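Long-range contacts in mannosylglycerate hydrolase MGH1-like glycoside hydrolase domain-containing protein (Thermus thermophilus HB8, PDB 4WVC), which probably hydrolyses mannosylglycerate, a solute that thermophiles make under osmotic stress, to mannose and glycerate, and likewise splits glucosylglycerate: residues L27-W32 against R79-G84; L69-F74 against A97-T102; D165-W170 against V297-G302; R198-D203 against P346-R351. All coordinates share one frame; numbering follows the deposited sequence.

In the fold
From the N terminus, the first segment to be used is 27-32, which includes strand 31-32. Contact 1 closes the stretch from there to the loop 79-84. Contact 2 starts inside that stretch, at 69-74, and ends beyond it, at 97-102, so the two cross. They also touch directly, because strands 31-32 and 72-73 pair in a small antiparallel sheet. Contacts 3 and 4 come later and cross in the same way: 165-170 reaches 297-302, and 198-203 reaches 346-351. N166 joins them through R351 and W350. Y28 links contact 1 to contact 4 by bonding to R198 and Y349. All four touch the bound glycerate (DGY).

Contact 1: residues L27-W32 against R79-G84; sequences LYPYQW and RDYFPG. With DGY ((2R)-2,3-dihydroxypropanoic acid), chain E.
Y81 reaches the 27-32 segment because its CG lies trans to the backbone N (chi1 -177°), which sends the ring in among P29, Y30 and W32. Y30 brings CE2 to 3.5 Å from Y81 CB. P29 CD touches the same CB at 3.6 Å. W32 turns the edge of its six-membered ring to one face of Y81. The pair is edge-to-face, with planes at 78° and W32 CZ2 3.7 Å from Y81 CE1. Y30, W32 and Y81 thus form an aromatic cluster, of which W32 and Y81 line the substrate pocket, which in this family lies in an (alpha/alpha)6 barrel. Y81 OH donates to the carboxylate oxygen DGY O2 at 2.5 Å. W32 NE1 donates to the hydroxyl DGY O4 at 3.0 Å in a nearly straight bond (166°). The glycerate is therefore gripped at both ends. With a phenylalanine in place of Y81, DGY O2 would probably lose its phenolic donor. Y28 sets the edge of its ring against the same carboxylate, with CE1 3.8 Å from DGY C1. Its OH bonds to E393, the probable proton acceptor. A water joins the two backbones by donating to L27 O and D80 O.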
# COMPACT_ATOMS: atom_id res chain seq x y z
N LEU A 27 5.71 2.22 43.33
CA LEU A 27 6.08 3.13 42.24
C LEU A 27 4.84 3.49 41.40
O LEU A 27 4.60 4.67 41.13
CB LEU A 27 7.16 2.49 41.36
CG LEU A 27 7.64 3.26 40.10
CD1 LEU A 27 8.18 4.68 40.40
CD2 LEU A 27 8.69 2.44 39.39
N TYR A 28 4.07 2.48 41.02
CA TYR A 28 2.91 2.65 40.15
C TYR A 28 1.71 1.93 40.76
O TYR A 28 1.31 0.86 40.29
CB TYR A 28 3.20 2.06 38.77
CG TYR A 28 4.35 2.70 38.01
CD1 TYR A 28 4.37 4.07 37.76
CD2 TYR A 28 5.37 1.92 37.50
CE1 TYR A 28 5.43 4.65 37.05
CE2 TYR A 28 6.42 2.49 36.78
CZ TYR A 28 6.44 3.85 36.57
OH TYR A 28 7.47 4.37 35.83
N PRO A 29 1.13 2.51 41.82
CA PRO A 29 0.09 1.84 42.61
C PRO A 29 -1.34 1.96 42.06
O PRO A 29 -2.29 2.00 42.85
CB PRO A 29 0.19 2.58 43.96
CG PRO A 29 0.52 3.98 43.57
CD PRO A 29 1.37 3.88 42.31
N TYR A 30 -1.50 2.03 40.74
CA TYR A 30 -2.79 2.31 40.10
C TYR A 30 -2.89 1.51 38.80
O TYR A 30 -1.94 0.83 38.42
CB TYR A 30 -2.93 3.81 39.80
CG TYR A 30 -2.82 4.77 40.99
CD1 TYR A 30 -3.74 4.73 42.04
CD2 TYR A 30 -1.85 5.78 41.02
CE1 TYR A 30 -3.66 5.62 43.11
CE2 TYR A 30 -1.76 6.68 42.08
CZ TYR A 30 -2.67 6.60 43.13
OH TYR A 30 -2.59 7.50 44.18
N GLN A 31 -4.01 1.58 38.11
CA GLN A 31 -4.09 0.95 36.78
C GLN A 31 -3.62 1.90 35.68
O GLN A 31 -4.14 2.99 35.56
CB GLN A 31 -5.52 0.50 36.46
CG GLN A 31 -5.59 -0.35 35.21
CD GLN A 31 -6.95 -0.93 34.99
OE1 GLN A 31 -7.93 -0.41 35.48
NE2 GLN A 31 -7.01 -2.05 34.27
N TRP A 32 -2.64 1.46 34.89
CA TRP A 32 -2.20 2.19 33.69
C TRP A 32 -2.78 1.57 32.42
O TRP A 32 -3.00 0.34 32.34
CB TRP A 32 -0.67 2.27 33.62
CG TRP A 32 -0.07 3.52 34.17
CD1 TRP A 32 0.43 4.57 33.44
CD2 TRP A 32 0.13 3.84 35.53
NE1 TRP A 32 0.91 5.53 34.29
CE2 TRP A 32 0.74 5.11 35.57
CE3 TRP A 32 -0.16 3.19 36.75
CZ2 TRP A 32 1.07 5.74 36.77
CZ3 TRP A 32 0.17 3.82 37.93
CH2 TRP A 32 0.77 5.07 37.93
N ARG A 79 -0.34 7.32 48.90
CA ARG A 79 0.58 8.47 48.98
C ARG A 79 1.87 8.22 48.20
O ARG A 79 2.74 9.09 48.11
CB ARG A 79 0.93 8.79 50.44
CG ARG A 79 -0.22 9.38 51.25
CD ARG A 79 -0.31 10.90 51.16
NE ARG A 79 -1.54 11.39 51.79
CZ ARG A 79 -1.73 11.54 53.10
NH1 ARG A 79 -0.77 11.27 53.97
NH2 ARG A 79 -2.91 11.98 53.55
N ASP A 80 1.97 7.03 47.62
CA ASP A 80 3.20 6.58 47.00
C ASP A 80 3.43 7.20 45.61
O ASP A 80 4.53 7.11 45.07
CB ASP A 80 3.20 5.04 46.89
CG ASP A 80 3.40 4.33 48.24
OD1 ASP A 80 4.19 4.82 49.08
OD2 ASP A 80 2.81 3.25 48.44
N TYR A 81 2.40 7.79 45.02
CA TYR A 81 2.50 8.29 43.65
C TYR A 81 2.10 9.75 43.53
O TYR A 81 1.07 10.18 44.05
CB TYR A 81 1.64 7.46 42.69
CG TYR A 81 1.76 7.90 41.26
CD1 TYR A 81 2.78 7.41 40.45
CD2 TYR A 81 0.87 8.84 40.71
CE1 TYR A 81 2.91 7.82 39.14
CE2 TYR A 81 0.99 9.26 39.39
CZ TYR A 81 2.02 8.75 38.62
OH TYR A 81 2.16 9.15 37.32
N PHE A 82 2.92 10.49 42.78
CA PHE A 82 2.60 11.85 42.38
C PHE A 82 2.84 12.04 40.85
O PHE A 82 3.92 11.66 40.35
CB PHE A 82 3.44 12.82 43.21
CG PHE A 82 3.28 14.25 42.83
CD1 PHE A 82 3.99 14.76 41.76
CD2 PHE A 82 2.44 15.09 43.54
CE1 PHE A 82 3.86 16.08 41.39
CE2 PHE A 82 2.30 16.41 43.18
CZ PHE A 82 2.99 16.90 42.08
N PRO A 83 1.88 12.66 40.12
CA PRO A 83 0.67 13.32 40.65
C PRO A 83 -0.53 12.39 40.73
O PRO A 83 -0.88 11.77 39.73
CB PRO A 83 0.42 14.48 39.67
CG PRO A 83 1.34 14.25 38.50
CD PRO A 83 2.01 12.91 38.68
N GLY A 84 -1.12 12.29 41.92
CA GLY A 84 -2.29 11.43 42.16
C GLY A 84 -3.63 12.11 41.91
O GLY A 84 -3.65 13.28 41.48
C1 DGY E . 5.08 8.10 35.60
O1 DGY E . 6.33 8.01 35.45
O2 DGY E . 4.52 8.71 36.55
C2 DGY E . 4.17 7.44 34.61
O3 DGY E . 4.94 7.09 33.45
C3 DGY E . 3.04 8.40 34.24
O4 DGY E . 2.34 7.92 33.07
O HOH W 1 5.49 6.56 42.54

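Contact 2: residues L69-F74 against A97-T102. With DGY ((2R)-2,3-dihydroxypropanoic acid), chain E.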
# COMPACT_ATOMS: atom_id res chain seq x y z
N LEU A 69 -10.32 6.96 27.03
CA LEU A 69 -9.70 6.04 27.95
C LEU A 69 -8.48 6.77 28.49
O LEU A 69 -7.58 7.10 27.72
CB LEU A 69 -9.34 4.72 27.25
CG LEU A 69 -9.17 3.43 28.07
CD1 LEU A 69 -10.42 3.04 28.86
CD2 LEU A 69 -8.79 2.30 27.13
N PRO A 70 -8.45 7.03 29.81
CA PRO A 70 -7.39 7.79 30.45
C PRO A 70 -6.20 6.91 30.75
O PRO A 70 -6.34 5.69 30.80
CB PRO A 70 -8.03 8.24 31.78
CG PRO A 70 -8.89 7.08 32.15
CD PRO A 70 -9.41 6.52 30.83
N HIS A 71 -5.05 7.52 31.03
CA HIS A 71 -3.82 6.75 31.18
C HIS A 71 -3.68 6.09 32.54
O HIS A 71 -2.98 5.09 32.67
CB HIS A 71 -2.59 7.56 30.74
CG HIS A 71 -1.93 8.34 31.82
ND1 HIS A 71 -2.60 9.24 32.62
CD2 HIS A 71 -0.63 8.41 32.19
CE1 HIS A 71 -1.75 9.81 33.45
NE2 HIS A 71 -0.54 9.33 33.20
N ILE A 72 -4.32 6.65 33.56
CA ILE A 72 -4.34 6.06 34.89
C ILE A 72 -5.76 6.04 35.41
O ILE A 72 -6.46 7.06 35.37
CB ILE A 72 -3.50 6.88 35.92
CG1 ILE A 72 -2.05 7.02 35.48
CG2 ILE A 72 -3.57 6.22 37.29
CD1 ILE A 72 -1.29 8.14 36.19
N VAL A 73 -6.17 4.87 35.91
CA VAL A 73 -7.38 4.75 36.72
C VAL A 73 -6.93 4.68 38.17
O VAL A 73 -6.30 3.71 38.59
CB VAL A 73 -8.21 3.51 36.37
CG1 VAL A 73 -9.47 3.48 37.21
CG2 VAL A 73 -8.57 3.52 34.89
N PHE A 74 -7.25 5.72 38.93
CA PHE A 74 -6.83 5.84 40.32
C PHE A 74 -7.71 5.02 41.27
O PHE A 74 -8.44 5.59 42.07
CB PHE A 74 -6.85 7.31 40.74
CG PHE A 74 -5.89 8.19 39.98
CD1 PHE A 74 -4.52 7.99 40.05
CD2 PHE A 74 -6.37 9.27 39.23
CE1 PHE A 74 -3.64 8.83 39.37
CE2 PHE A 74 -5.50 10.11 38.55
CZ PHE A 74 -4.13 9.89 38.62
N ALA A 97 -11.60 8.03 40.54
CA ALA A 97 -10.92 9.13 39.83
C ALA A 97 -9.99 8.61 38.73
O ALA A 97 -9.52 7.48 38.80
CB ALA A 97 -10.14 9.99 40.80
N THR A 98 -9.74 9.44 37.71
CA THR A 98 -8.82 9.10 36.62
C THR A 98 -7.98 10.30 36.25
O THR A 98 -8.25 11.42 36.68
CB THR A 98 -9.58 8.61 35.37
OG1 THR A 98 -10.26 9.70 34.75
CG2 THR A 98 -10.61 7.53 35.73
N SER A 99 -6.94 10.08 35.46
CA SER A 99 -6.20 11.19 34.88
C SER A 99 -7.02 11.80 33.74
O SER A 99 -8.04 11.26 33.36
CB SER A 99 -4.87 10.70 34.34
OG SER A 99 -5.07 9.79 33.28
N GLY A 100 -6.55 12.91 33.20
CA GLY A 100 -7.25 13.64 32.16
C GLY A 100 -6.61 13.47 30.80
O GLY A 100 -6.99 14.17 29.86
N ILE A 101 -5.64 12.56 30.67
CA ILE A 101 -4.94 12.34 29.39
C ILE A 101 -4.99 10.86 29.03
O ILE A 101 -5.37 10.03 29.87
CB ILE A 101 -3.47 12.78 29.46
CG1 ILE A 101 -2.78 12.13 30.66
CG2 ILE A 101 -3.36 14.31 29.57
CD1 ILE A 101 -1.28 12.21 30.58
N THR A 102 -4.59 10.52 27.79
CA THR A 102 -4.69 9.14 27.31
C THR A 102 -3.29 8.53 27.13
O THR A 102 -2.30 9.09 27.57
CB THR A 102 -5.56 9.04 26.04
OG1 THR A 102 -5.81 7.67 25.73
CG2 THR A 102 -4.91 9.69 24.81
C1 DGY E . 5.08 8.10 35.60
O1 DGY E . 6.33 8.01 35.45
O2 DGY E . 4.52 8.71 36.55
C2 DGY E . 4.17 7.44 34.61
O3 DGY E . 4.94 7.09 33.45
C3 DGY E . 3.04 8.40 34.24
O4 DGY E . 2.34 7.92 33.07
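H71, I72 and F74 hold the 97-102 loop mainly through hydrogen bonds. The loop lies on strand 72-73, whose other neighbour is strand 31-32. V73 and T98 form a single beta bridge, with two backbone bonds about it. F74 N donates to A97 O at 2.9 Å, and S99 N donates to I72 O at 3.1 Å. H71 N donates to I101 O at 2.8 Å. Side chains add further bonds. T102 OG1 donates to L69 O at 2.7 Å, almost in line with the carbonyl (172°). S99 OG sits between its own backbone N and carbonyl carbon (chi1 64°), and from there it meets H71 ND1 at the ring edge, 2.6 Å away. Apolar contacts hold the imidazole from above and below. I101 CD1 makes a CH-pi contact over one face, 3.8 Å from the centroid of the H71 ring, and I72 CG1 covers the opposite face. P70 CG also packs on T98 CB. With an alanine in place of H71, S99 OG would probably lose its ring partner and a gap would open between I72 and I101. These contacts probably fix the ring's tilt and rotation, leaving H71 CD2 3.1 Å from DGY O4 of the glycerate.

Contact 3: residues D165-W170 against V297-G302. With DGY ((2R)-2,3-dihydroxypropanoic acid), chain E.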
# COMPACT_ATOMS: atom_id res chain seq x y z
N ASP A 165 8.02 8.97 28.51
CA ASP A 165 7.83 10.25 29.15
C ASP A 165 8.92 11.26 28.92
O ASP A 165 8.63 12.44 28.68
CB ASP A 165 7.68 10.06 30.66
CG ASP A 165 6.64 9.05 31.04
OD1 ASP A 165 6.06 8.40 30.13
OD2 ASP A 165 6.44 8.89 32.26
N ASN A 166 10.18 10.84 29.03
CA ASN A 166 11.29 11.77 28.87
C ASN A 166 12.11 11.49 27.61
O ASN A 166 13.33 11.75 27.57
CB ASN A 166 12.17 11.81 30.13
CG ASN A 166 12.96 10.54 30.34
OD1 ASN A 166 12.58 9.48 29.86
ND2 ASN A 166 14.07 10.64 31.06
N SER A 167 11.44 11.01 26.57
CA SER A 167 12.12 10.76 25.29
C SER A 167 12.80 12.03 24.82
O SER A 167 12.23 13.11 24.89
CB SER A 167 11.14 10.28 24.22
OG SER A 167 11.79 10.18 22.97
N PRO A 168 14.04 11.91 24.33
CA PRO A 168 14.67 13.15 23.88
C PRO A 168 13.92 13.86 22.74
O PRO A 168 14.12 15.05 22.57
CB PRO A 168 16.07 12.70 23.45
CG PRO A 168 16.31 11.43 24.23
CD PRO A 168 14.97 10.77 24.29
N ALA A 169 13.05 13.16 22.00
CA ALA A 169 12.21 13.83 20.98
C ALA A 169 11.36 14.98 21.57
O ALA A 169 11.11 15.96 20.89
CB ALA A 169 11.34 12.82 20.26
N TRP A 170 10.92 14.83 22.83
CA TRP A 170 10.09 15.84 23.48
C TRP A 170 10.84 17.03 24.06
O TRP A 170 10.20 18.03 24.42
CB TRP A 170 9.22 15.23 24.59
CG TRP A 170 8.61 13.86 24.30
CD1 TRP A 170 8.40 12.88 25.21
CD2 TRP A 170 8.17 13.33 23.03
NE1 TRP A 170 7.84 11.79 24.61
CE2 TRP A 170 7.68 12.03 23.28
CE3 TRP A 170 8.12 13.83 21.71
CZ2 TRP A 170 7.17 11.22 22.27
CZ3 TRP A 170 7.61 13.00 20.70
CH2 TRP A 170 7.15 11.72 20.99
N VAL A 297 15.02 13.36 15.79
CA VAL A 297 15.59 12.58 16.89
C VAL A 297 15.14 11.13 16.68
O VAL A 297 13.94 10.84 16.69
CB VAL A 297 15.13 13.08 18.29
CG1 VAL A 297 15.68 12.21 19.42
CG2 VAL A 297 15.53 14.52 18.52
N LYS A 298 16.11 10.25 16.46
CA LYS A 298 15.85 8.83 16.21
C LYS A 298 15.70 8.09 17.54
O LYS A 298 16.69 7.85 18.24
CB LYS A 298 17.00 8.18 15.43
CG LYS A 298 17.43 8.80 14.09
CD LYS A 298 18.72 8.11 13.66
CE LYS A 298 19.20 8.47 12.29
NZ LYS A 298 19.67 9.88 12.21
N THR A 299 14.46 7.75 17.90
CA THR A 299 14.16 6.97 19.08
C THR A 299 13.59 5.66 18.64
O THR A 299 13.31 5.45 17.47
CB THR A 299 13.15 7.67 20.01
OG1 THR A 299 11.84 7.64 19.43
CG2 THR A 299 13.55 9.10 20.26
N SER A 300 13.37 4.76 19.59
CA SER A 300 12.89 3.44 19.25
C SER A 300 11.42 3.44 18.87
O SER A 300 10.93 2.43 18.37
CB SER A 300 13.14 2.48 20.39
OG SER A 300 12.40 2.86 21.56
N ALA A 301 10.71 4.53 19.13
CA ALA A 301 9.34 4.69 18.64
C ALA A 301 9.30 4.76 17.09
O ALA A 301 8.32 4.34 16.46
CB ALA A 301 8.67 5.90 19.27
N GLY A 302 10.38 5.24 16.50
CA GLY A 302 10.53 5.30 15.06
C GLY A 302 10.61 3.96 14.35
O GLY A 302 10.55 3.92 13.14
C1 DGY E . 5.08 8.10 35.60
O1 DGY E . 6.33 8.01 35.45
O2 DGY E . 4.52 8.71 36.55
C2 DGY E . 4.17 7.44 34.61
O3 DGY E . 4.94 7.09 33.45
C3 DGY E . 3.04 8.40 34.24
O4 DGY E . 2.34 7.92 33.07
O HOH W 2 9.92 9.13 20.69
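The active-site loop that carries D165, the probable proton donor, is backed here by the 297-302 loop, where S167, P168 and A169 meet V297 and T299. Both are connecting loops of the helix-rich catalytic domain, which in this family is an (alpha/alpha)6 barrel. D165 points into the pocket, and its OD2 accepts a hydrogen bond from DGY O3 at 2.6 Å. It takes no part in the packing against 297-302. That packing is small and mostly apolar. V297 has CG1 trans to its backbone N (chi1 177°), and this methyl lies 3.8 Å from A169 N and also touches P168 CB. A169 CB faces V297 CB at 4.3 Å. T299 turns its methyl to the serine, with CG2 3.4 Å from S167 OG. Each loop is also tied within itself. W170 N donates to S167 O at 3.0 Å, and G302 N donates to T299 O as the 3-10 segment begins. The W170 indole lies with one face on S167 CB and A169 CB, and its NE1 bonds to M164 O. Polar linkage across the contact runs through a water that bonds to S167 OG at 3.1 Å and to T299 OG1 at 2.7 Å.

Contact 4: residues R198-D203 against P346-R351. With DGY ((2R)-2,3-dihydroxypropanoic acid), chain E.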
# COMPACT_ATOMS: atom_id res chain seq x y z
N ARG A 198 15.32 8.39 36.50
CA ARG A 198 14.01 9.01 36.30
C ARG A 198 14.14 10.35 35.61
O ARG A 198 15.25 10.84 35.40
CB ARG A 198 13.37 9.21 37.66
CG ARG A 198 13.10 7.93 38.41
CD ARG A 198 11.99 7.14 37.76
NE ARG A 198 10.77 7.93 37.61
CZ ARG A 198 9.66 7.52 36.99
NH1 ARG A 198 9.58 6.31 36.47
NH2 ARG A 198 8.60 8.33 36.93
N PRO A 199 13.02 10.97 35.24
CA PRO A 199 13.16 12.31 34.63
C PRO A 199 13.66 13.38 35.61
O PRO A 199 13.46 13.28 36.81
CB PRO A 199 11.74 12.64 34.16
CG PRO A 199 11.05 11.33 34.07
CD PRO A 199 11.63 10.50 35.17
N ARG A 200 14.32 14.39 35.06
CA ARG A 200 14.87 15.47 35.85
C ARG A 200 13.76 16.41 36.26
O ARG A 200 12.65 16.33 35.73
CB ARG A 200 15.94 16.19 35.04
CG ARG A 200 17.10 15.29 34.68
CD ARG A 200 18.16 16.02 33.88
NE ARG A 200 19.41 15.25 33.85
CZ ARG A 200 20.23 15.17 32.81
NH1 ARG A 200 19.93 15.77 31.66
NH2 ARG A 200 21.35 14.46 32.90
N LYS A 201 14.04 17.31 37.20
CA LYS A 201 12.99 18.16 37.75
C LYS A 201 12.45 19.11 36.69
O LYS A 201 11.25 19.34 36.65
CB LYS A 201 13.56 18.96 38.94
CG LYS A 201 12.58 19.83 39.74
CD LYS A 201 13.23 20.66 40.85
CE LYS A 201 14.23 21.69 40.33
NZ LYS A 201 13.61 22.72 39.46
N GLU A 202 13.34 19.64 35.83
CA GLU A 202 12.93 20.49 34.73
C GLU A 202 11.84 19.81 33.91
O GLU A 202 10.92 20.45 33.44
CB GLU A 202 14.09 20.81 33.79
CG GLU A 202 14.95 21.99 34.21
CD GLU A 202 15.87 22.51 33.10
OE1 GLU A 202 15.39 22.65 31.94
OE2 GLU A 202 17.05 22.82 33.39
N ASP A 203 11.97 18.50 33.75
CA ASP A 203 10.96 17.71 33.08
C ASP A 203 9.67 17.71 33.88
O ASP A 203 8.62 18.09 33.34
CB ASP A 203 11.44 16.27 32.85
CG ASP A 203 12.68 16.21 31.98
OD1 ASP A 203 12.69 16.83 30.90
OD2 ASP A 203 13.64 15.54 32.38
N PRO A 346 22.34 5.92 29.26
CA PRO A 346 22.06 4.49 29.24
C PRO A 346 21.22 3.97 30.42
O PRO A 346 20.79 2.84 30.37
CB PRO A 346 23.46 3.85 29.26
CG PRO A 346 24.38 4.91 29.79
CD PRO A 346 23.79 6.21 29.34
N GLY A 347 21.02 4.79 31.46
CA GLY A 347 20.20 4.43 32.61
C GLY A 347 18.92 5.25 32.82
O GLY A 347 18.08 4.86 33.63
N ARG A 348 18.75 6.36 32.09
CA ARG A 348 17.67 7.34 32.38
C ARG A 348 16.39 7.20 31.51
O ARG A 348 16.12 8.03 30.61
CB ARG A 348 18.20 8.77 32.30
CG ARG A 348 17.30 9.82 32.96
CD ARG A 348 17.82 11.24 32.75
NE ARG A 348 19.00 11.55 33.59
CZ ARG A 348 18.97 11.80 34.91
NH1 ARG A 348 17.84 11.79 35.60
NH2 ARG A 348 20.09 12.10 35.54
N TYR A 349 15.63 6.15 31.82
CA TYR A 349 14.21 6.00 31.43
C TYR A 349 13.99 5.72 29.93
O TYR A 349 14.18 4.60 29.48
CB TYR A 349 13.42 7.22 31.95
CG TYR A 349 11.97 7.01 32.34
CD1 TYR A 349 11.50 5.75 32.70
CD2 TYR A 349 11.09 8.09 32.45
CE1 TYR A 349 10.19 5.55 33.10
CE2 TYR A 349 9.77 7.90 32.87
CZ TYR A 349 9.33 6.62 33.20
OH TYR A 349 8.02 6.35 33.61
N TRP A 350 13.58 6.73 29.15
CA TRP A 350 13.33 6.56 27.71
C TRP A 350 14.40 7.29 26.88
O TRP A 350 14.22 7.55 25.70
CB TRP A 350 11.93 7.05 27.35
CG TRP A 350 10.85 6.18 27.87
CD1 TRP A 350 10.13 6.35 28.99
CD2 TRP A 350 10.34 5.01 27.25
NE1 TRP A 350 9.21 5.34 29.15
CE2 TRP A 350 9.32 4.50 28.09
CE3 TRP A 350 10.64 4.32 26.06
CZ2 TRP A 350 8.61 3.34 27.79
CZ3 TRP A 350 9.93 3.17 25.77
CH2 TRP A 350 8.93 2.69 26.63
N ARG A 351 15.53 7.59 27.50
CA ARG A 351 16.63 8.25 26.80
C ARG A 351 17.80 7.30 26.52
O ARG A 351 18.96 7.74 26.36
CB ARG A 351 17.09 9.49 27.60
CG ARG A 351 15.97 10.44 27.96
CD ARG A 351 16.41 11.59 28.90
NE ARG A 351 17.14 12.63 28.18
CZ ARG A 351 16.59 13.63 27.50
NH1 ARG A 351 15.28 13.76 27.40
NH2 ARG A 351 17.36 14.50 26.89
C1 DGY E . 5.08 8.10 35.60
O1 DGY E . 6.33 8.01 35.45
O2 DGY E . 4.52 8.71 36.55
C2 DGY E . 4.17 7.44 34.61
O3 DGY E . 4.94 7.09 33.45
C3 DGY E . 3.04 8.40 34.24
O4 DGY E . 2.34 7.92 33.07
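R198 and Y349 make the close-packed, buried part of this contact, next to the bound glycerate. The R198 chain bends at chi2 (-70°) and chi3, which curls the guanidinium back toward the ligand. Its NH2 donates to the carboxylate oxygen DGY O1 at 2.7 Å, in a nearly straight bond. The Y349 ring lies against one face of the guanidinium as an off-centre cation-pi pair, with R198 CZ 4.4 Å from the ring centroid. The two planes are 48° apart, so this is not a flat stack. Y349 OH comes to 3.0 Å from the same DGY O1. P199 packs beside the ring, with CG 3.6 Å from Y349 CD2. Other polar partners position the arginine: D189 in a salt bridge at NE, and the hydroxyls of Y28 and Y204. Both R198 and Y349 probably bind the substrate, consistent with their approach to the glycerate. R348 belongs to the tight part too. Its NH1 donates to R198 O at 2.8 Å, and that oxygen lies at the edge of the R348 guanidinium, close to its plane.

The looser side begins at R200. It runs out to solvent and crosses R348 at about a right angle, with R200 NE over one face of the R348 guanidinium. Both arginines form salt bridges to E345, whose carboxylate probably offsets the two like charges.

R348 to R351 is a type II' turn in the loop between helices 313-329 and 356-368. R200 is the N-cap of helix 201-216, and that helix covers P199 with Y204 and Y207.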